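Local coordinates for protein succinate-semialdehyde dehydrogenase (PDB 4ITA) that probably catalyses the NADP-dependent oxidation of succinic semialdehyde to succinate, at residues 140-145 against 180-185; 29-34 against 152-157. All coordinates share one frame; numbering follows the deposited sequence.

Interaction 1: residues 140-145 against 180-185. With NDP (NADPH dihydro-nicotinamide-adenine-dinucleotide phosphate), chain C; EDO (1,2-ethanediol), chain E.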
# COMPACT_ATOMS: atom_id res chain seq x y z
N PHE A 140 -14.29 13.84 3.87
CA PHE A 140 -14.71 13.82 2.48
C PHE A 140 -13.58 13.47 1.52
O PHE A 140 -13.83 12.85 0.49
CB PHE A 140 -15.43 15.12 2.11
CG PHE A 140 -16.82 15.20 2.67
CD1 PHE A 140 -17.86 14.50 2.07
CD2 PHE A 140 -17.09 15.93 3.81
CE1 PHE A 140 -19.14 14.54 2.59
CE2 PHE A 140 -18.37 15.98 4.34
CZ PHE A 140 -19.40 15.28 3.72
N ARG A 141 -12.35 13.80 1.89
CA ARG A 141 -11.18 13.41 1.12
C ARG A 141 -11.12 11.90 0.88
O ARG A 141 -10.82 11.45 -0.23
CB ARG A 141 -9.89 13.90 1.80
CG ARG A 141 -8.62 13.54 1.06
CD ARG A 141 -7.39 14.17 1.72
NE ARG A 141 -7.03 13.51 2.97
CZ ARG A 141 -5.90 13.73 3.63
NH1 ARG A 141 -5.03 14.62 3.18
NH2 ARG A 141 -5.65 13.08 4.77
N PHE A 142 -11.40 11.10 1.92
CA PHE A 142 -11.41 9.65 1.71
C PHE A 142 -12.79 9.16 1.27
O PHE A 142 -12.89 8.21 0.49
CB PHE A 142 -10.92 8.88 2.96
CG PHE A 142 -12.02 8.52 3.91
CD1 PHE A 142 -12.78 7.38 3.71
CD2 PHE A 142 -12.31 9.34 4.98
CE1 PHE A 142 -13.82 7.06 4.57
CE2 PHE A 142 -13.34 9.04 5.85
CZ PHE A 142 -14.11 7.90 5.63
N ALA A 143 -13.85 9.79 1.76
CA ALA A 143 -15.19 9.25 1.54
C ALA A 143 -15.68 9.40 0.11
O ALA A 143 -16.30 8.49 -0.43
CB ALA A 143 -16.20 9.84 2.52
N ALA A 144 -15.41 10.54 -0.51
CA ALA A 144 -15.85 10.75 -1.89
C ALA A 144 -15.33 9.67 -2.85
O ALA A 144 -16.13 9.05 -3.55
CB ALA A 144 -15.50 12.18 -2.37
N PRO A 145 -14.01 9.40 -2.88
CA PRO A 145 -13.57 8.32 -3.79
C PRO A 145 -14.02 6.93 -3.34
O PRO A 145 -14.31 6.10 -4.21
CB PRO A 145 -12.04 8.44 -3.78
CG PRO A 145 -11.71 9.14 -2.50
CD PRO A 145 -12.86 10.08 -2.26
N GLY A 180 -26.11 2.09 5.59
CA GLY A 180 -24.99 1.15 5.70
C GLY A 180 -23.83 1.44 4.77
O GLY A 180 -22.77 0.83 4.90
N VAL A 181 -24.03 2.34 3.82
CA VAL A 181 -22.94 2.69 2.92
C VAL A 181 -21.89 3.55 3.61
O VAL A 181 -20.70 3.43 3.33
CB VAL A 181 -23.49 3.34 1.62
CG1 VAL A 181 -22.38 3.98 0.80
CG2 VAL A 181 -24.24 2.29 0.80
N PHE A 182 -22.34 4.42 4.51
CA PHE A 182 -21.42 5.20 5.33
C PHE A 182 -21.96 5.23 6.75
O PHE A 182 -23.12 5.60 6.96
CB PHE A 182 -21.26 6.64 4.81
CG PHE A 182 -20.24 7.45 5.57
CD1 PHE A 182 -20.55 8.02 6.80
CD2 PHE A 182 -18.97 7.63 5.05
CE1 PHE A 182 -19.59 8.76 7.50
CE2 PHE A 182 -18.01 8.36 5.74
CZ PHE A 182 -18.33 8.93 6.97
N GLN A 183 -21.14 4.87 7.72
CA GLN A 183 -21.57 4.91 9.11
C GLN A 183 -20.51 5.51 10.00
O GLN A 183 -19.36 5.08 9.98
CB GLN A 183 -21.92 3.51 9.63
CG GLN A 183 -23.12 2.85 8.95
CD GLN A 183 -23.36 1.45 9.47
OE1 GLN A 183 -24.19 1.22 10.36
NE2 GLN A 183 -22.62 0.49 8.93
N THR A 184 -20.92 6.50 10.78
CA THR A 184 -20.09 7.05 11.83
C THR A 184 -20.15 6.17 13.07
O THR A 184 -21.23 5.83 13.56
CB THR A 184 -20.57 8.45 12.17
OG1 THR A 184 -20.17 9.32 11.10
CG2 THR A 184 -19.98 8.95 13.49
N LEU A 185 -18.97 5.78 13.56
CA LEU A 185 -18.86 5.00 14.78
C LEU A 185 -18.40 5.90 15.90
O LEU A 185 -17.26 6.38 15.90
CB LEU A 185 -17.85 3.85 14.61
CG LEU A 185 -18.04 2.93 13.40
CD1 LEU A 185 -16.97 1.85 13.40
CD2 LEU A 185 -19.43 2.31 13.38
PA NDP C . -4.15 11.47 17.04
O1A NDP C . -3.29 10.49 16.30
O2A NDP C . -4.05 11.57 18.54
O5B NDP C . -5.68 11.16 16.69
C5B NDP C . -6.14 10.98 15.35
C4B NDP C . -7.21 9.90 15.28
O4B NDP C . -6.63 8.64 15.65
C3B NDP C . -8.35 10.11 16.27
O3B NDP C . -9.55 9.56 15.71
C2B NDP C . -7.93 9.28 17.46
O2B NDP C . -9.01 8.86 18.28
C1B NDP C . -7.36 8.09 16.75
N9A NDP C . -6.39 7.30 17.52
C8A NDP C . -5.44 7.73 18.38
N7A NDP C . -4.73 6.69 18.85
C5A NDP C . -5.20 5.57 18.27
C6A NDP C . -4.91 4.13 18.31
N6A NDP C . -3.92 3.67 19.10
N1A NDP C . -5.66 3.32 17.54
C2A NDP C . -6.64 3.78 16.75
N3A NDP C . -6.97 5.08 16.66
C4A NDP C . -6.29 5.99 17.39
O3 NDP C . -3.85 12.88 16.30
PN NDP C . -3.79 14.42 16.81
O1N NDP C . -3.11 14.54 18.15
O2N NDP C . -5.15 15.02 16.58
O5D NDP C . -2.78 15.05 15.71
C5D NDP C . -3.17 15.14 14.35
C4D NDP C . -2.06 14.58 13.47
O4D NDP C . -2.57 14.29 12.17
C3D NDP C . -0.92 15.57 13.26
O3D NDP C . 0.34 14.89 13.35
C2D NDP C . -1.22 16.08 11.86
O2D NDP C . -0.04 16.61 11.27
C1D NDP C . -1.69 14.81 11.17
N1N NDP C . -2.41 15.16 9.94
C2N NDP C . -2.13 14.51 8.79
C3N NDP C . -2.43 15.10 7.57
C7N NDP C . -2.17 14.40 6.27
O7N NDP C . -3.05 14.41 5.41
N7N NDP C . -1.00 13.79 6.07
C4N NDP C . -3.02 16.49 7.50
C5N NDP C . -3.69 16.80 8.76
C6N NDP C . -3.35 16.12 9.93
P2B NDP C . -9.35 9.59 19.67
O1X NDP C . -10.53 8.80 20.16
O2X NDP C . -8.13 9.44 20.55
O3X NDP C . -9.70 11.02 19.38
C1 EDO E . -25.59 7.44 5.66
O1 EDO E . -26.76 6.81 6.19
C2 EDO E . -25.32 6.95 4.25
O2 EDO E . -25.10 5.54 4.23
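The carboxamide oxygen O7N of NADPH is gripped by two donors of one side chain, R141, while the next two residues of the helix, F142 and A143, meet F182 on a strand. R141 NH1 and R141 NH2 each lie 3.0 Å from O7N of NADPH, with the same N-H...O angle of 147°, a symmetrical fork in which the oxygen sits at the edge of the guanidinium and in its plane. A bend at chi3 (73°) in an otherwise extended chain brings the fork to the nicotinamide, and NH2 has a further, weak hydrogen bond to T207. With a leucine here, O7N would lose both donors and the carboxamide would probably be freer to turn about its bond to the ring.

Away from the cofactor the contact is apolar. F182 CE2 is the meeting point, 3.9 Å from F142 CZ and 4.0 Å from A143 CB; the two rings meet obliquely, and A143 CB also sits over the centre of the F142 ring. F182 reaches the helix because its CG stands anti to the backbone N (chi1 -176°). This is the layering of a Rossmann-type dinucleotide-binding domain: helix 137-149 lies against one face of the parallel strands, and helix 162-175, the connection of the crossover from strand 152-156 to strand 182-185, flanks the same face. From that second helix V168 and L172 touch both F182 and F140. At the start of the strand, F182 N donates to O2 of a 1,2-ethanediol, likely a crystallisation additive, over 3.0 Å.

Interaction 2: residues 29-34 against 152-157. With NDP (NADPH dihydro-nicotinamide-adenine-dinucleotide phosphate), chain C.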
# COMPACT_ATOMS: atom_id res chain seq x y z
N ALA A 29 -22.96 -5.02 14.95
CA ALA A 29 -24.19 -4.83 14.19
C ALA A 29 -23.98 -3.86 13.05
O ALA A 29 -24.51 -4.07 11.95
CB ALA A 29 -25.29 -4.34 15.11
N LYS A 30 -23.23 -2.80 13.29
CA LYS A 30 -22.94 -1.85 12.22
C LYS A 30 -22.10 -2.47 11.11
O LYS A 30 -22.32 -2.18 9.94
CB LYS A 30 -22.30 -0.57 12.78
CG LYS A 30 -23.30 0.22 13.64
CD LYS A 30 -22.95 1.68 13.73
CE LYS A 30 -23.94 2.42 14.62
NZ LYS A 30 -24.98 3.15 13.83
N LEU A 31 -21.16 -3.33 11.46
CA LEU A 31 -20.37 -4.04 10.46
C LEU A 31 -21.21 -5.04 9.66
O LEU A 31 -21.05 -5.16 8.45
CB LEU A 31 -19.14 -4.70 11.09
CG LEU A 31 -18.18 -3.69 11.73
CD1 LEU A 31 -17.02 -4.40 12.41
CD2 LEU A 31 -17.65 -2.69 10.69
N ALA A 32 -22.12 -5.74 10.33
CA ALA A 32 -23.04 -6.63 9.63
C ALA A 32 -23.89 -5.84 8.63
O ALA A 32 -24.09 -6.28 7.50
CB ALA A 32 -23.95 -7.36 10.61
N LYS A 33 -24.38 -4.68 9.04
CA LYS A 33 -25.19 -3.86 8.14
C LYS A 33 -24.36 -3.32 6.98
O LYS A 33 -24.84 -3.27 5.85
CB LYS A 33 -25.90 -2.73 8.89
CG LYS A 33 -26.89 -1.97 8.01
CD LYS A 33 -27.79 -1.04 8.79
CE LYS A 33 -27.05 0.16 9.32
NZ LYS A 33 -27.96 0.99 10.18
N ALA A 34 -23.13 -2.92 7.26
CA ALA A 34 -22.23 -2.46 6.20
C ALA A 34 -21.98 -3.54 5.16
O ALA A 34 -21.95 -3.27 3.96
CB ALA A 34 -20.92 -1.99 6.79
N VAL A 152 -17.94 0.56 0.85
CA VAL A 152 -18.67 1.20 1.94
C VAL A 152 -17.66 1.56 3.03
O VAL A 152 -16.52 1.07 3.02
CB VAL A 152 -19.82 0.34 2.49
CG1 VAL A 152 -20.80 -0.00 1.37
CG2 VAL A 152 -19.30 -0.92 3.16
N ALA A 153 -18.05 2.45 3.94
CA ALA A 153 -17.09 2.96 4.90
C ALA A 153 -17.66 3.06 6.30
O ALA A 153 -18.84 3.37 6.50
CB ALA A 153 -16.58 4.31 4.46
N VAL A 154 -16.80 2.77 7.27
CA VAL A 154 -17.09 3.08 8.67
C VAL A 154 -16.04 4.07 9.14
O VAL A 154 -14.85 3.90 8.88
CB VAL A 154 -17.16 1.81 9.57
CG1 VAL A 154 -18.36 0.96 9.17
CG2 VAL A 154 -15.86 0.99 9.49
N LEU A 155 -16.51 5.13 9.79
CA LEU A 155 -15.64 6.22 10.25
C LEU A 155 -15.49 6.20 11.76
O LEU A 155 -16.49 6.25 12.48
CB LEU A 155 -16.25 7.56 9.84
CG LEU A 155 -15.66 8.81 10.49
CD1 LEU A 155 -14.22 9.07 10.07
CD2 LEU A 155 -16.54 10.03 10.20
N LYS A 156 -14.26 6.14 12.23
CA LYS A 156 -13.95 6.45 13.62
C LYS A 156 -13.29 7.82 13.62
O LYS A 156 -12.12 7.97 13.24
CB LYS A 156 -13.04 5.39 14.25
CG LYS A 156 -12.72 5.64 15.73
CD LYS A 156 -11.35 6.32 15.95
CE LYS A 156 -11.06 6.55 17.44
NZ LYS A 156 -11.90 7.63 18.04
N HIS A 157 -14.07 8.83 13.99
CA HIS A 157 -13.56 10.19 14.04
C HIS A 157 -12.94 10.44 15.41
O HIS A 157 -13.06 9.63 16.33
CB HIS A 157 -14.70 11.19 13.76
CG HIS A 157 -14.27 12.38 12.96
ND1 HIS A 157 -12.99 12.90 13.02
CD2 HIS A 157 -14.95 13.15 12.07
CE1 HIS A 157 -12.90 13.94 12.20
NE2 HIS A 157 -14.07 14.11 11.61
PA NDP C . -4.15 11.47 17.04
O1A NDP C . -3.29 10.49 16.30
O2A NDP C . -4.05 11.57 18.54
O5B NDP C . -5.68 11.16 16.69
C5B NDP C . -6.14 10.98 15.35
C4B NDP C . -7.21 9.90 15.28
O4B NDP C . -6.63 8.64 15.65
C3B NDP C . -8.35 10.11 16.27
O3B NDP C . -9.55 9.56 15.71
C2B NDP C . -7.93 9.28 17.46
O2B NDP C . -9.01 8.86 18.28
C1B NDP C . -7.36 8.09 16.75
N9A NDP C . -6.39 7.30 17.52
C8A NDP C . -5.44 7.73 18.38
N7A NDP C . -4.73 6.69 18.85
C5A NDP C . -5.20 5.57 18.27
C6A NDP C . -4.91 4.13 18.31
N6A NDP C . -3.92 3.67 19.10
N1A NDP C . -5.66 3.32 17.54
C2A NDP C . -6.64 3.78 16.75
N3A NDP C . -6.97 5.08 16.66
C4A NDP C . -6.29 5.99 17.39
O3 NDP C . -3.85 12.88 16.30
PN NDP C . -3.79 14.42 16.81
O1N NDP C . -3.11 14.54 18.15
O2N NDP C . -5.15 15.02 16.58
O5D NDP C . -2.78 15.05 15.71
C5D NDP C . -3.17 15.14 14.35
C4D NDP C . -2.06 14.58 13.47
O4D NDP C . -2.57 14.29 12.17
C3D NDP C . -0.92 15.57 13.26
O3D NDP C . 0.34 14.89 13.35
C2D NDP C . -1.22 16.08 11.86
O2D NDP C . -0.04 16.61 11.27
C1D NDP C . -1.69 14.81 11.17
N1N NDP C . -2.41 15.16 9.94
C2N NDP C . -2.13 14.51 8.79
C3N NDP C . -2.43 15.10 7.57
C7N NDP C . -2.17 14.40 6.27
O7N NDP C . -3.05 14.41 5.41
N7N NDP C . -1.00 13.79 6.07
C4N NDP C . -3.02 16.49 7.50
C5N NDP C . -3.69 16.80 8.76
C6N NDP C . -3.35 16.12 9.93
P2B NDP C . -9.35 9.59 19.67
O1X NDP C . -10.53 8.80 20.16
O2X NDP C . -8.13 9.44 20.55
O3X NDP C . -9.70 11.02 19.38
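V154, A34 and V152 have the most surface buried where helix 24-41 settles on strand 152-156, and L31 completes the set. V152 and V154, two positions apart on the strand, both direct their side chains at the helix, while A153 between them faces the other way and touches F142 of helix 137-149. V152 CG2 lies between the backbone N and the carbonyl carbon of its own residue (chi1 -58°), and from there it meets A34 twice, at 4.1 Å from A34 CB and 3.6 Å from A34 O. The small methyl of A34 lets the helix come close, with the CA atoms of A34 and V152 only 6.6 Å apart. Further along, L31 CD2 reaches V154 CG1 at 4.0 Å, the two side chains crossing at about a right angle. I125 of the adjoining strand 115-129 touches A34 and both valines.

The strand then runs on to the cofactor. K156 NZ lies 2.8 Å from O1X of the 2'-phosphate of NADPH, makes a weak bond to O2B, and also donates to H157 O at 2.9 Å. A lysine at the end of a central strand, bonded to the 2'-phosphate, fits a Rossmann-type domain that takes NADP, here in an aldehyde dehydrogenase.

Overall arrangement
From the N terminus, helix 24-41 is the first of the four elements involved, and its partner, strand 152-156, follows much later, so interaction 2 closes a loop of 117 residues. Helix 137-149 lies within that loop, yet its own partner, strand 182-185, follows beyond it: interaction 1 closes a shorter loop of 34 residues, holding strand 152-156 and helix 162-175, and the two cross. They also meet directly, for strands 152-156 and 182-185 are parallel neighbours in one sheet, joined by probable backbone bonds of L155 with Q183 and L185. The helices 24-41 and 137-149 pack on opposite faces of these strands. Together the contacts form one sandwich of helix, sheet and helix, touching NADPH at its nicotinamide end through interaction 1 and its adenosine end through interaction 2.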